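Local coordinates for flagellar regulatory protein C (Vibrio cholerae, PDB 4QHS) that probably activates sigma-54-dependent transcription of flagellar genes, using a heptameric AAA+ ATPase domain, at residues A84-Y89 against I113-I118. Sequence-based numbering, arbitrary orientation.
Sequences ATLFGY and ILLDEI
Leu86, in the last turn of helix 82-87, stands with its CA 9.4 Å from the CA of Leu115 in strand 112-116, a separation bridged by side chains, with no hydrogen bond passing between the two segments. The closest approach is methyl to methyl: CD2 of Leu86 lies 3.7 Å from CD2 of Leu115. The two leucines meet at a slant, each offering one branch. On the strand side, CG of Leu115 is anti to the carbonyl carbon (chi1 -52°), which carries the isobutyl group over to the helix. Ile113, two residues earlier, reaches out with an extended chain, CG1 anti to the backbone N (chi1 -171°), and brings its CD1 to 4.4 Å from CD2 of Leu86. Within the strand, CD1 of Ile113 and CD2 of Leu115 are 4.2 Å apart, making a triangle of three buried methyl groups.

The strand is an inner member of the parallel AAA+ sheet, and its hydrophobic run ending in Asp116 and Glu117 matches the Walker B motif, whose acidic pair in AAA+ relatives serves nucleotide hydrolysis and probably does so here. Here is a worked example of how such a motif divides its residues: Ile113 starts out toward helix 82-87 and Leu115 reaches it with the CD2 end of its side chain, while Leu114 lies on the other side against Ala71 of strand 69-73, and the acids follow at the C-terminal end, where Asp116 OD1 is hydrogen-bonded to Thr156 OG1. Phe105 of helix 104-107 touches both Leu86 and Ile113, and Met121 lies against Leu86. Just beyond Leu86 the helix ends: Gly88 N still bonds to Ala84 O at 2.7 Å, but a positive phi of 77° turns the chain toward Tyr89, whose ring meets Phe94 edge-to-face.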
ATOM      1  N   ALA A  84      11.879  -1.699 -25.230  1.00 33.65           N
ATOM      2  CA  ALA A  84      11.144  -1.713 -26.497  1.00 34.72           C
ATOM      3  C   ALA A  84      12.023  -1.232 -27.659  1.00 46.80           C
ATOM      4  O   ALA A  84      11.965  -1.772 -28.770  1.00 33.38           O
ATOM      5  CB  ALA A  84       9.900  -0.872 -26.401  1.00 35.09           C
ATOM      6  N   THR A  85      12.835  -0.215 -27.406  1.00 42.13           N
ATOM      7  CA  THR A  85      13.696   0.325 -28.446  1.00 40.23           C
ATOM      8  C   THR A  85      14.765  -0.691 -28.841  1.00 32.96           C
ATOM      9  O   THR A  85      15.006  -0.923 -30.019  1.00 33.46           O
ATOM     10  CB  THR A  85      14.365   1.607 -27.994  1.00 48.89           C
ATOM     11  OG1 THR A  85      15.067   1.346 -26.781  1.00 73.81           O
ATOM     12  CG2 THR A  85      13.324   2.641 -27.703  1.00 41.57           C
ATOM     13  N   LEU A  86      15.373  -1.325 -27.849  1.00 31.73           N
ATOM     14  CA  LEU A  86      16.416  -2.324 -28.104  1.00 35.15           C
ATOM     15  C   LEU A  86      15.926  -3.540 -28.895  1.00 40.10           C
ATOM     16  O   LEU A  86      16.549  -3.939 -29.890  1.00 35.30           O
ATOM     17  CB  LEU A  86      17.021  -2.800 -26.778  1.00 31.10           C
ATOM     18  CG  LEU A  86      18.330  -2.111 -26.401  1.00 65.61           C
ATOM     19  CD1 LEU A  86      18.822  -2.592 -25.036  1.00 66.20           C
ATOM     20  CD2 LEU A  86      19.405  -2.318 -27.482  1.00 56.86           C
ATOM     21  N   PHE A  87      14.812  -4.121 -28.449  1.00 41.28           N
ATOM     22  CA  PHE A  87      14.328  -5.387 -28.990  1.00 32.77           C
ATOM     23  C   PHE A  87      13.224  -5.228 -30.019  1.00 35.90           C
ATOM     24  O   PHE A  87      12.958  -6.144 -30.797  1.00 35.82           O
ATOM     25  CB  PHE A  87      13.844  -6.280 -27.846  1.00 33.97           C
ATOM     26  CG  PHE A  87      14.940  -6.674 -26.919  1.00 44.60           C
ATOM     27  CD1 PHE A  87      15.803  -7.701 -27.247  1.00 58.04           C
ATOM     28  CD2 PHE A  87      15.143  -5.991 -25.739  1.00 50.68           C
ATOM     29  CE1 PHE A  87      16.840  -8.054 -26.399  1.00 63.45           C
ATOM     30  CE2 PHE A  87      16.176  -6.347 -24.888  1.00 45.66           C
ATOM     31  CZ  PHE A  87      17.024  -7.374 -25.220  1.00 51.09           C
ATOM     32  N   GLY A  88      12.581  -4.067 -30.034  1.00 39.63           N
ATOM     33  CA  GLY A  88      11.467  -3.856 -30.932  1.00 34.28           C
ATOM     34  C   GLY A  88      10.268  -4.576 -30.350  1.00 41.61           C
ATOM     35  O   GLY A  88      10.378  -5.248 -29.328  1.00 34.74           O
ATOM     36  N   TYR A  89       9.124  -4.461 -31.014  1.00 35.92           N
ATOM     37  CA  TYR A  89       7.894  -5.012 -30.485  1.00 44.69           C
ATOM     38  C   TYR A  89       6.864  -5.211 -31.581  1.00 45.24           C
ATOM     39  O   TYR A  89       6.975  -4.661 -32.681  1.00 38.49           O
ATOM     40  CB  TYR A  89       7.322  -4.102 -29.393  1.00 42.21           C
ATOM     41  CG  TYR A  89       7.228  -2.640 -29.792  1.00 40.32           C
ATOM     42  CD1 TYR A  89       8.316  -1.783 -29.618  1.00 45.23           C
ATOM     43  CD2 TYR A  89       6.062  -2.119 -30.349  1.00 43.32           C
ATOM     44  CE1 TYR A  89       8.241  -0.446 -29.981  1.00 45.52           C
ATOM     45  CE2 TYR A  89       5.979  -0.782 -30.720  1.00 44.33           C
ATOM     46  CZ  TYR A  89       7.072   0.050 -30.529  1.00 48.48           C
ATOM     47  OH  TYR A  89       7.002   1.380 -30.878  1.00 54.15           O
ATOM     48  N   ILE A 113      26.538  -2.162 -33.126  1.00 34.60           N
ATOM     49  CA  ILE A 113      25.687  -1.444 -32.209  1.00 30.39           C
ATOM     50  C   ILE A 113      26.486  -0.974 -31.016  1.00 36.91           C
ATOM     51  O   ILE A 113      27.319  -1.673 -30.523  1.00 31.13           O
ATOM     52  CB  ILE A 113      24.459  -2.254 -31.788  1.00 31.67           C
ATOM     53  CG1 ILE A 113      23.490  -1.384 -31.002  1.00 32.18           C
ATOM     54  CG2 ILE A 113      24.838  -3.386 -30.953  1.00 27.51           C
ATOM     55  CD1 ILE A 113      22.118  -1.921 -30.924  1.00 28.04           C
ATOM     56  N   LEU A 114      26.237   0.250 -30.603  1.00 29.32           N
ATOM     57  CA  LEU A 114      26.838   0.824 -29.439  1.00 33.80           C
ATOM     58  C   LEU A 114      25.824   0.947 -28.335  1.00 37.04           C
ATOM     59  O   LEU A 114      24.848   1.613 -28.472  1.00 38.41           O
ATOM     60  CB  LEU A 114      27.411   2.188 -29.749  1.00 33.93           C
ATOM     61  CG  LEU A 114      27.730   3.069 -28.557  1.00 35.95           C
ATOM     62  CD1 LEU A 114      28.701   2.419 -27.653  1.00 31.29           C
ATOM     63  CD2 LEU A 114      28.278   4.328 -29.036  1.00 36.01           C
ATOM     64  N   LEU A 115      26.074   0.282 -27.231  1.00 34.41           N
ATOM     65  CA  LEU A 115      25.202   0.379 -26.100  1.00 35.79           C
ATOM     66  C   LEU A 115      25.825   1.263 -25.058  1.00 44.19           C
ATOM     67  O   LEU A 115      26.577   0.817 -24.247  1.00 40.64           O
ATOM     68  CB  LEU A 115      24.926  -0.986 -25.530  1.00 32.73           C
ATOM     69  CG  LEU A 115      24.443  -2.013 -26.514  1.00 32.49           C
ATOM     70  CD1 LEU A 115      24.576  -3.305 -25.878  1.00 37.35           C
ATOM     71  CD2 LEU A 115      23.039  -1.768 -26.869  1.00 27.98           C
ATOM     72  N   ASP A 116      25.493   2.534 -25.115  1.00 36.51           N
ATOM     73  CA  ASP A 116      26.078   3.547 -24.293  1.00 38.44           C
ATOM     74  C   ASP A 116      25.474   3.500 -22.922  1.00 43.05           C
ATOM     75  O   ASP A 116      24.299   3.384 -22.779  1.00 39.36           O
ATOM     76  CB  ASP A 116      25.801   4.891 -24.913  1.00 37.74           C
ATOM     77  CG  ASP A 116      26.995   5.749 -24.997  1.00 55.74           C
ATOM     78  OD1 ASP A 116      27.895   5.628 -24.178  1.00 65.24           O
ATOM     79  OD2 ASP A 116      27.022   6.592 -25.881  1.00 64.14           O
ATOM     80  N   GLU A 117      26.312   3.567 -21.915  1.00 38.29           N
ATOM     81  CA  GLU A 117      25.872   3.578 -20.541  1.00 40.33           C
ATOM     82  C   GLU A 117      25.033   2.357 -20.169  1.00 42.56           C
ATOM     83  O   GLU A 117      23.911   2.466 -19.773  1.00 48.93           O
ATOM     84  CB  GLU A 117      25.131   4.871 -20.257  1.00 49.24           C
ATOM     85  CG  GLU A 117      26.000   6.091 -20.255  1.00 60.20           C
ATOM     86  CD  GLU A 117      27.164   5.941 -19.322  1.00 79.31           C
ATOM     87  OE1 GLU A 117      28.300   6.216 -19.723  1.00 86.46           O
ATOM     88  OE2 GLU A 117      26.947   5.518 -18.183  1.00 89.73           O
ATOM     89  N   ILE A 118      25.623   1.192 -20.294  1.00 38.32           N
ATOM     90  CA  ILE A 118      24.923  -0.039 -20.161  1.00 39.89           C
ATOM     91  C   ILE A 118      24.665  -0.410 -18.729  1.00 47.54           C
ATOM     92  O   ILE A 118      23.841  -1.227 -18.457  1.00 58.26           O
ATOM     93  CB  ILE A 118      25.701  -1.148 -20.812  1.00 43.33           C
ATOM     94  CG1 ILE A 118      24.793  -2.308 -21.173  1.00 40.99           C
ATOM     95  CG2 ILE A 118      26.747  -1.619 -19.916  1.00 38.38           C
ATOM     96  CD1 ILE A 118      25.368  -3.198 -22.166  1.00 40.44           C
TER